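PDB 5LPH: centrosomal protein of 104 kDa, which is required for ciliogenesis and for structural integrity at the ciliary tip, and is represented here by its tubulin-binding TOG domain, built of HEAT repeats. Local coordinates for residues Asp45-Thr50 with Lys87-Ala92; Leu68-Lys73 with Leu113-Met118. One frame throughout, in Å; residues are numbered along the deposited sequence. Where two conformers were deposited one is given.

Contact 1: residues Asp45-Thr50 with Lys87-Ala92; sequences DVLGET and KNTLRA
Val-46 and Thr-89 have the nearest CA atoms of the two segments, 6.1 Å apart, where the last turn of helix 41-47 comes against helix 83-100. Val-46 points at that helix and meets it with both methyls. CG1, anti to the backbone N (chi1 176°), rests on the backbone, 3.6 Å from Thr-89 CA, and also reaches Asn-88 O and Thr-89 OG1. CG2 turns to the more open edge, 4.1 Å from Asn-88 CB, and the two side chains cross there at about a right angle. The hydroxyl beside CG1 is already engaged, since Thr-89 OG1 is hydrogen-bonded to the carbonyl O of Asp-85 one turn earlier; Val-46 therefore meets a polar atom whose bonding is turned back into its own helix. Helix against helix without any strand is the build of the HEAT-repeat TOG domain, and this contact lies toward the N-terminal end of that array. Ala-92, one turn beyond Asn-88, presents its CB between Val-46 and Leu-47. Val-46 CG1 is 3.9 Å from Ala-92 CB, and Leu-47 rests both CG and CD1 on the same methyl, each at 3.8 Å. Directly after Leu-47 the chain breaks helical geometry at Gly-48, with a positive phi of 95°, and Gly-48 then occupies the N-cap position of helix 49-56. Ala-43, a turn before Leu-47, also touches Ala-92, while Leu-74 of helix 60-76 and Tyr-123 of helix 106-126 pack on Thr-89.

Contact 2: residues Leu68-Lys73 with Leu113-Met118; sequences LALSKK and LKLLKM
Ser-71 meets the selenomethionine Met-118 and Leu-115 where helices 60-76 and 106-126 run nearly parallel, their local axes 9.7 Å apart at 16°. In the conformer given, the terminal methyl of Met-118 reaches the serine, with CE 3.4 Å from both Ser-71 OG and Ser-71 O; bends at chi2 and chi3 (-90° and -74°) carry SE and then CE there. A turn earlier, Leu-115 CD1 lies against the backbone of the same residue, 3.9 Å from Ser-71 CA. Its other methyl, CD2, turns to Leu-70 and meets Leu-70 CD2 at 4.0 Å, a purely apolar touch on the buried side. Toward solvent, Leu-68 CD2 and the aliphatic CD of Lys-114 come loosely together at 4.4 Å. Farther out, Leu-67 and Leu-74 of helix 60-76 also touch Leu-115, and Leu-74 and Met-75 touch Met-118. Helix 83-100, between the two in sequence, packs on their buried side through Ser-93 and Leu-96 on Leu-70 and Val-97 on Leu-115, as in the alpha-solenoid of a HEAT-repeat TOG domain, while helices 131-147 and 154-169 pack on other residues of segment 113-118.

In the fold
From the N terminus the chain passes helix 34-39 and reaches helix 41-47, where contact 1 begins; it closes a loop of 36 residues when segment 87-92 returns to 45-50. Inside that loop runs helix 60-76, whose segment 68-73 starts contact 2; this closes a second loop, of 39 residues, at 113-118 on helix 106-126. The segments alternate along the chain, so the two loops cross rather than nest, and helix 83-100 lies within the second. About 13 Å apart between centres, the contacts join directly through Leu-47 CD2 and Leu-70 CD1, 3.6 Å from each other. Together they tie helices 41-47, 60-76, 83-100 and 106-126 of the TOG domain.

Contact 1: residues Asp45-Thr50 with Lys87-Ala92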
ATOM      1  N   ASP A  45     -14.837  23.193  -2.624  1.00 38.93           N
ATOM      2  CA  ASP A  45     -16.309  23.229  -2.663  1.00 38.23           C
ATOM      3  C   ASP A  45     -16.951  22.361  -1.584  1.00 40.07           C
ATOM      4  O   ASP A  45     -17.935  22.759  -0.969  1.00 40.97           O
ATOM      5  CB  ASP A  45     -16.830  22.796  -4.036  1.00 38.33           C
ATOM      6  CG  ASP A  45     -16.630  23.856  -5.099  1.00 39.05           C
ATOM      7  OD1 ASP A  45     -16.877  25.050  -4.812  1.00 40.49           O
ATOM      8  OD2 ASP A  45     -16.235  23.508  -6.227  1.00 37.61           O
ATOM      9  N   VAL A  46     -16.371  21.190  -1.340  1.00 40.86           N
ATOM     10  CA  VAL A  46     -16.948  20.203  -0.424  1.00 40.72           C
ATOM     11  C   VAL A  46     -16.576  20.476   1.035  1.00 40.43           C
ATOM     12  O   VAL A  46     -17.430  20.410   1.919  1.00 41.13           O
ATOM     13  CB  VAL A  46     -16.500  18.777  -0.826  1.00 43.12           C
ATOM     14  CG1 VAL A  46     -16.993  17.729   0.168  1.00 42.89           C
ATOM     15  CG2 VAL A  46     -16.982  18.450  -2.237  1.00 43.05           C
ATOM     16  N   LEU A  47     -15.300  20.761   1.285  1.00 40.85           N
ATOM     17  CA  LEU A  47     -14.777  20.920   2.654  1.00 41.53           C
ATOM     18  C   LEU A  47     -14.617  22.367   3.107  1.00 41.99           C
ATOM     19  O   LEU A  47     -14.456  22.607   4.304  1.00 46.52           O
ATOM     20  CB  LEU A  47     -13.418  20.224   2.772  1.00 40.75           C
ATOM     21  CG  LEU A  47     -13.395  18.752   2.365  1.00 40.61           C
ATOM     22  CD1 LEU A  47     -11.967  18.240   2.407  1.00 41.60           C
ATOM     23  CD2 LEU A  47     -14.303  17.927   3.264  1.00 40.67           C
ATOM     24  N   GLY A  48     -14.629  23.311   2.166  1.00 41.90           N
ATOM     25  CA  GLY A  48     -14.443  24.730   2.466  1.00 41.42           C
ATOM     26  C   GLY A  48     -12.989  25.126   2.298  1.00 41.53           C
ATOM     27  O   GLY A  48     -12.082  24.299   2.465  1.00 41.71           O
ATOM     28  N   GLU A  49     -12.767  26.394   1.975  1.00 40.61           N
ATOM     29  CA  GLU A  49     -11.424  26.900   1.719  1.00 42.12           C
ATOM     30  C   GLU A  49     -10.531  26.900   2.960  1.00 40.74           C
ATOM     31  O   GLU A  49      -9.340  26.656   2.843  1.00 41.25           O
ATOM     32  CB  GLU A  49     -11.480  28.313   1.138  1.00 44.72           C
ATOM     33  CG  GLU A  49     -10.140  28.806   0.611  1.00 47.72           C
ATOM     34  CD  GLU A  49     -10.243  30.127  -0.126  1.00 50.30           C
ATOM     35  OE1 GLU A  49      -9.453  30.345  -1.069  1.00 51.95           O
ATOM     36  OE2 GLU A  49     -11.107  30.953   0.240  1.00 52.86           O
ATOM     37  N   THR A  50     -11.103  27.179   4.128  1.00 40.91           N
ATOM     38  CA  THR A  50     -10.342  27.270   5.380  1.00 43.36           C
ATOM     39  C   THR A  50      -9.613  25.963   5.685  1.00 41.25           C
ATOM     40  O   THR A  50      -8.402  25.959   5.907  1.00 41.39           O
ATOM     41  CB  THR A  50     -11.257  27.642   6.576  1.00 45.00           C
ATOM     42  OG1 THR A  50     -11.828  28.934   6.348  1.00 45.71           O
ATOM     43  CG2 THR A  50     -10.478  27.679   7.904  1.00 46.72           C
ATOM     44  N   LYS A  87     -20.606  10.694  -0.385  1.00 59.10           N
ATOM     45  CA  LYS A  87     -19.557  10.283  -1.325  1.00 59.19           C
ATOM     46  C   LYS A  87     -18.610  11.427  -1.691  1.00 57.47           C
ATOM     47  O   LYS A  87     -17.402  11.226  -1.727  1.00 58.51           O
ATOM     48  CB  LYS A  87     -20.152   9.679  -2.598  1.00 61.59           C
ATOM     49  CG  LYS A  87     -20.769   8.304  -2.408  1.00 64.11           C
ATOM     50  CD  LYS A  87     -21.454   7.833  -3.682  1.00 66.26           C
ATOM     51  CE  LYS A  87     -22.248   6.559  -3.445  1.00 69.87           C
ATOM     52  NZ  LYS A  87     -22.860   6.032  -4.699  1.00 71.31           N
ATOM     53  N   ASN A  88     -19.151  12.613  -1.972  1.00 54.55           N
ATOM     54  CA  ASN A  88     -18.313  13.790  -2.262  1.00 53.46           C
ATOM     55  C   ASN A  88     -17.362  14.107  -1.109  1.00 49.38           C
ATOM     56  O   ASN A  88     -16.179  14.367  -1.323  1.00 43.35           O
ATOM     57  CB  ASN A  88     -19.169  15.033  -2.548  1.00 56.13           C
ATOM     58  CG  ASN A  88     -19.884  14.967  -3.882  1.00 57.72           C
ATOM     59  OD1 ASN A  88     -19.454  14.269  -4.801  1.00 61.48           O
ATOM     60  ND2 ASN A  88     -20.986  15.701  -3.993  1.00 58.43           N
ATOM     61  N   THR A  89     -17.903  14.084   0.105  1.00 47.46           N
ATOM     62  CA  THR A  89     -17.125  14.329   1.312  1.00 49.06           C
ATOM     63  C   THR A  89     -16.020  13.280   1.499  1.00 48.01           C
ATOM     64  O   THR A  89     -14.894  13.618   1.877  1.00 45.40           O
ATOM     65  CB  THR A  89     -18.052  14.400   2.541  1.00 50.96           C
ATOM     66  OG1 THR A  89     -18.951  15.504   2.384  1.00 53.99           O
ATOM     67  CG2 THR A  89     -17.265  14.612   3.794  1.00 51.67           C
ATOM     68  N   LEU A  90     -16.348  12.020   1.225  1.00 48.63           N
ATOM     69  CA  LEU A  90     -15.368  10.936   1.239  1.00 46.44           C
ATOM     70  C   LEU A  90     -14.256  11.160   0.216  1.00 45.81           C
ATOM     71  O   LEU A  90     -13.083  10.992   0.551  1.00 45.65           O
ATOM     72  CB  LEU A  90     -16.051   9.587   1.001  1.00 45.56           C
ATOM     73  CG  LEU A  90     -15.159   8.338   1.013  1.00 45.63           C
ATOM     74  CD1 LEU A  90     -15.911   7.156   1.601  1.00 47.09           C
ATOM     75  CD2 LEU A  90     -14.639   7.978  -0.373  1.00 45.83           C
ATOM     76  N   ARG A  91     -14.625  11.535  -1.012  1.00 45.76           N
ATOM     77  CA  ARG A  91     -13.646  11.736  -2.095  0.50 45.98           C
ATOM     78  C   ARG A  91     -12.723  12.934  -1.847  1.00 45.24           C
ATOM     79  O   ARG A  91     -11.535  12.892  -2.181  1.00 43.55           O
ATOM     80  CB  ARG A  91     -14.344  11.853  -3.465  0.50 46.85           C
ATOM     81  CG  ARG A  91     -14.917  10.522  -3.948  0.50 48.36           C
ATOM     82  CD  ARG A  91     -15.523  10.515  -5.343  0.50 49.35           C
ATOM     83  NE  ARG A  91     -16.324   9.297  -5.507  0.50 50.37           N
ATOM     84  CZ  ARG A  91     -15.952   8.229  -6.210  0.50 49.34           C
ATOM     85  NH1 ARG A  91     -16.746   7.169  -6.270  0.50 49.21           N
ATOM     86  NH2 ARG A  91     -14.801   8.221  -6.864  0.50 48.50           N
ATOM     87  N   ALA A  92     -13.270  13.994  -1.256  1.00 43.95           N
ATOM     88  CA  ALA A  92     -12.480  15.173  -0.899  1.00 42.16           C
ATOM     89  C   ALA A  92     -11.521  14.866   0.254  1.00 41.31           C
ATOM     90  O   ALA A  92     -10.380  15.330   0.259  1.00 39.40           O
ATOM     91  CB  ALA A  92     -13.394  16.320  -0.520  1.00 41.35           C
TER

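Contact 2: residues Leu68-Lys73 with Leu113-Met118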
ATOM      1  N   LEU A  68      -7.409  16.124  11.861  1.00 52.26           N
ATOM      2  CA  LEU A  68      -8.190  15.780  13.059  1.00 55.81           C
ATOM      3  C   LEU A  68      -9.575  16.441  13.056  1.00 55.03           C
ATOM      4  O   LEU A  68     -10.540  15.836  13.503  1.00 55.01           O
ATOM      5  CB  LEU A  68      -7.430  16.138  14.345  1.00 58.67           C
ATOM      6  CG  LEU A  68      -6.060  15.472  14.584  1.00 61.16           C
ATOM      7  CD1 LEU A  68      -5.432  15.984  15.876  1.00 61.99           C
ATOM      8  CD2 LEU A  68      -6.149  13.949  14.595  1.00 62.49           C
ATOM      9  N   ALA A  69      -9.671  17.669  12.553  1.00 55.96           N
ATOM     10  CA  ALA A  69     -10.967  18.354  12.395  1.00 56.44           C
ATOM     11  C   ALA A  69     -11.859  17.645  11.374  1.00 56.73           C
ATOM     12  O   ALA A  69     -13.060  17.480  11.588  1.00 56.40           O
ATOM     13  CB  ALA A  69     -10.759  19.802  11.976  1.00 56.00           C
ATOM     14  N   LEU A  70     -11.253  17.223  10.268  1.00 56.76           N
ATOM     15  CA  LEU A  70     -11.948  16.480   9.221  1.00 57.34           C
ATOM     16  C   LEU A  70     -12.453  15.135   9.751  1.00 59.87           C
ATOM     17  O   LEU A  70     -13.564  14.712   9.430  1.00 57.62           O
ATOM     18  CB  LEU A  70     -11.005  16.278   8.030  1.00 55.97           C
ATOM     19  CG  LEU A  70     -11.571  15.813   6.693  1.00 56.58           C
ATOM     20  CD1 LEU A  70     -12.754  16.661   6.247  1.00 56.64           C
ATOM     21  CD2 LEU A  70     -10.467  15.855   5.647  1.00 56.92           C
ATOM     22  N   SER A  71     -11.626  14.483  10.569  1.00 64.03           N
ATOM     23  CA  SER A  71     -11.992  13.247  11.262  1.00 68.17           C
ATOM     24  C   SER A  71     -13.267  13.412  12.104  1.00 69.83           C
ATOM     25  O   SER A  71     -14.179  12.595  12.007  1.00 70.92           O
ATOM     26  CB  SER A  71     -10.821  12.761  12.127  1.00 69.68           C
ATOM     27  OG  SER A  71     -11.081  11.502  12.715  1.00 75.23           O
ATOM     28  N   LYS A  72     -13.318  14.471  12.914  1.00 72.01           N
ATOM     29  CA  LYS A  72     -14.519  14.816  13.699  1.00 73.27           C
ATOM     30  C   LYS A  72     -15.735  15.055  12.810  1.00 72.66           C
ATOM     31  O   LYS A  72     -16.791  14.472  13.034  1.00 73.86           O
ATOM     32  CB  LYS A  72     -14.290  16.068  14.560  1.00 75.79           C
ATOM     33  CG  LYS A  72     -13.633  15.819  15.909  1.00 79.46           C
ATOM     34  CD  LYS A  72     -13.323  17.138  16.607  1.00 82.39           C
ATOM     35  CE  LYS A  72     -12.894  16.946  18.053  1.00 83.93           C
ATOM     36  NZ  LYS A  72     -14.061  16.819  18.972  1.00 84.91           N
ATOM     37  N   LYS A  73     -15.564  15.920  11.811  1.00 70.98           N
ATOM     38  CA  LYS A  73     -16.621  16.290  10.861  1.00 69.78           C
ATOM     39  C   LYS A  73     -17.255  15.094  10.147  1.00 70.54           C
ATOM     40  O   LYS A  73     -18.476  15.045  10.003  1.00 70.09           O
ATOM     41  CB  LYS A  73     -16.071  17.285   9.827  1.00 71.95           C
ATOM     42  CG  LYS A  73     -17.000  17.613   8.665  1.00 74.66           C
ATOM     43  CD  LYS A  73     -16.610  18.924   8.002  1.00 77.60           C
ATOM     44  CE  LYS A  73     -17.180  19.051   6.597  1.00 79.24           C
ATOM     45  NZ  LYS A  73     -16.758  20.330   5.964  1.00 80.01           N
ATOM     46  N   LEU A 113      -3.181   8.478   8.545  1.00 43.10           N
ATOM     47  CA  LEU A 113      -3.485   7.045   8.655  1.00 45.31           C
ATOM     48  C   LEU A 113      -4.691   6.782   9.562  1.00 47.07           C
ATOM     49  O   LEU A 113      -5.532   5.944   9.253  1.00 46.06           O
ATOM     50  CB  LEU A 113      -2.263   6.250   9.142  1.00 44.82           C
ATOM     51  CG  LEU A 113      -0.999   6.312   8.277  1.00 45.25           C
ATOM     52  CD1 LEU A 113       0.071   5.385   8.831  1.00 45.85           C
ATOM     53  CD2 LEU A 113      -1.288   5.966   6.827  1.00 46.09           C
ATOM     54  N   LYS A 114      -4.773   7.513  10.668  1.00 50.88           N
ATOM     55  CA  LYS A 114      -5.926   7.457  11.570  1.00 54.08           C
ATOM     56  C   LYS A 114      -7.223   7.849  10.841  1.00 51.86           C
ATOM     57  O   LYS A 114      -8.246   7.178  10.979  1.00 52.23           O
ATOM     58  CB  LYS A 114      -5.673   8.378  12.768  1.00 60.27           C
ATOM     59  CG  LYS A 114      -6.794   8.475  13.788  1.00 67.59           C
ATOM     60  CD  LYS A 114      -6.472   9.532  14.837  1.00 73.28           C
ATOM     61  CE  LYS A 114      -7.675   9.847  15.717  1.00 75.75           C
ATOM     62  NZ  LYS A 114      -7.982   8.727  16.647  1.00 76.61           N
ATOM     63  N   LEU A 115      -7.166   8.930  10.069  1.00 48.44           N
ATOM     64  CA  LEU A 115      -8.297   9.369   9.249  1.00 48.50           C
ATOM     65  C   LEU A 115      -8.670   8.313   8.197  1.00 47.90           C
ATOM     66  O   LEU A 115      -9.844   8.007   8.013  1.00 48.06           O
ATOM     67  CB  LEU A 115      -7.970  10.705   8.564  1.00 47.96           C
ATOM     68  CG  LEU A 115      -8.996  11.313   7.602  1.00 48.48           C
ATOM     69  CD1 LEU A 115     -10.350  11.466   8.268  1.00 48.14           C
ATOM     70  CD2 LEU A 115      -8.517  12.661   7.084  1.00 49.47           C
ATOM     71  N   LEU A 116      -7.666   7.772   7.511  1.00 46.91           N
ATOM     72  CA  LEU A 116      -7.883   6.768   6.467  1.00 44.88           C
ATOM     73  C   LEU A 116      -8.550   5.527   7.037  1.00 45.71           C
ATOM     74  O   LEU A 116      -9.523   5.034   6.467  1.00 45.88           O
ATOM     75  CB  LEU A 116      -6.560   6.387   5.789  1.00 43.76           C
ATOM     76  CG  LEU A 116      -6.617   5.442   4.583  1.00 43.09           C
ATOM     77  CD1 LEU A 116      -7.642   5.877   3.546  1.00 41.32           C
ATOM     78  CD2 LEU A 116      -5.238   5.322   3.948  1.00 42.98           C
ATOM     79  N   LYS A 117      -8.039   5.049   8.169  1.00 46.10           N
ATOM     80  CA  LYS A 117      -8.623   3.899   8.855  1.00 48.52           C
ATOM     81  C   LYS A 117     -10.082   4.145   9.267  1.00 50.50           C
ATOM     82  O   LYS A 117     -10.924   3.263   9.107  1.00 50.74           O
ATOM     83  CB  LYS A 117      -7.777   3.488  10.067  1.00 48.86           C
ATOM     84  CG  LYS A 117      -8.403   2.382  10.905  1.00 49.49           C
ATOM     85  CD  LYS A 117      -7.405   1.699  11.819  1.00 51.61           C
ATOM     86  CE  LYS A 117      -8.120   0.708  12.727  1.00 52.51           C
ATOM     87  NZ  LYS A 117      -7.199   0.082  13.710  1.00 54.75           N
HETATM   88  N   MSE A 118     -10.380   5.337   9.776  1.00 54.18           N
HETATM   89  CA  MSE A 118     -11.752   5.688  10.177  0.50 53.90           C
HETATM   90  C   MSE A 118     -12.681   5.687   8.986  1.00 53.10           C
HETATM   91  O   MSE A 118     -13.820   5.247   9.091  1.00 50.91           O
HETATM   92  CB  MSE A 118     -11.790   7.049  10.880  0.50 55.43           C
HETATM   93  CG  MSE A 118     -13.213   7.461  11.290  0.50 56.68           C
HETATM   94 SE   MSE A 118     -14.033   8.488   9.814  0.50 59.01          SE
HETATM   95  CE  MSE A 118     -12.913  10.042  10.227  0.50 58.15           C
TER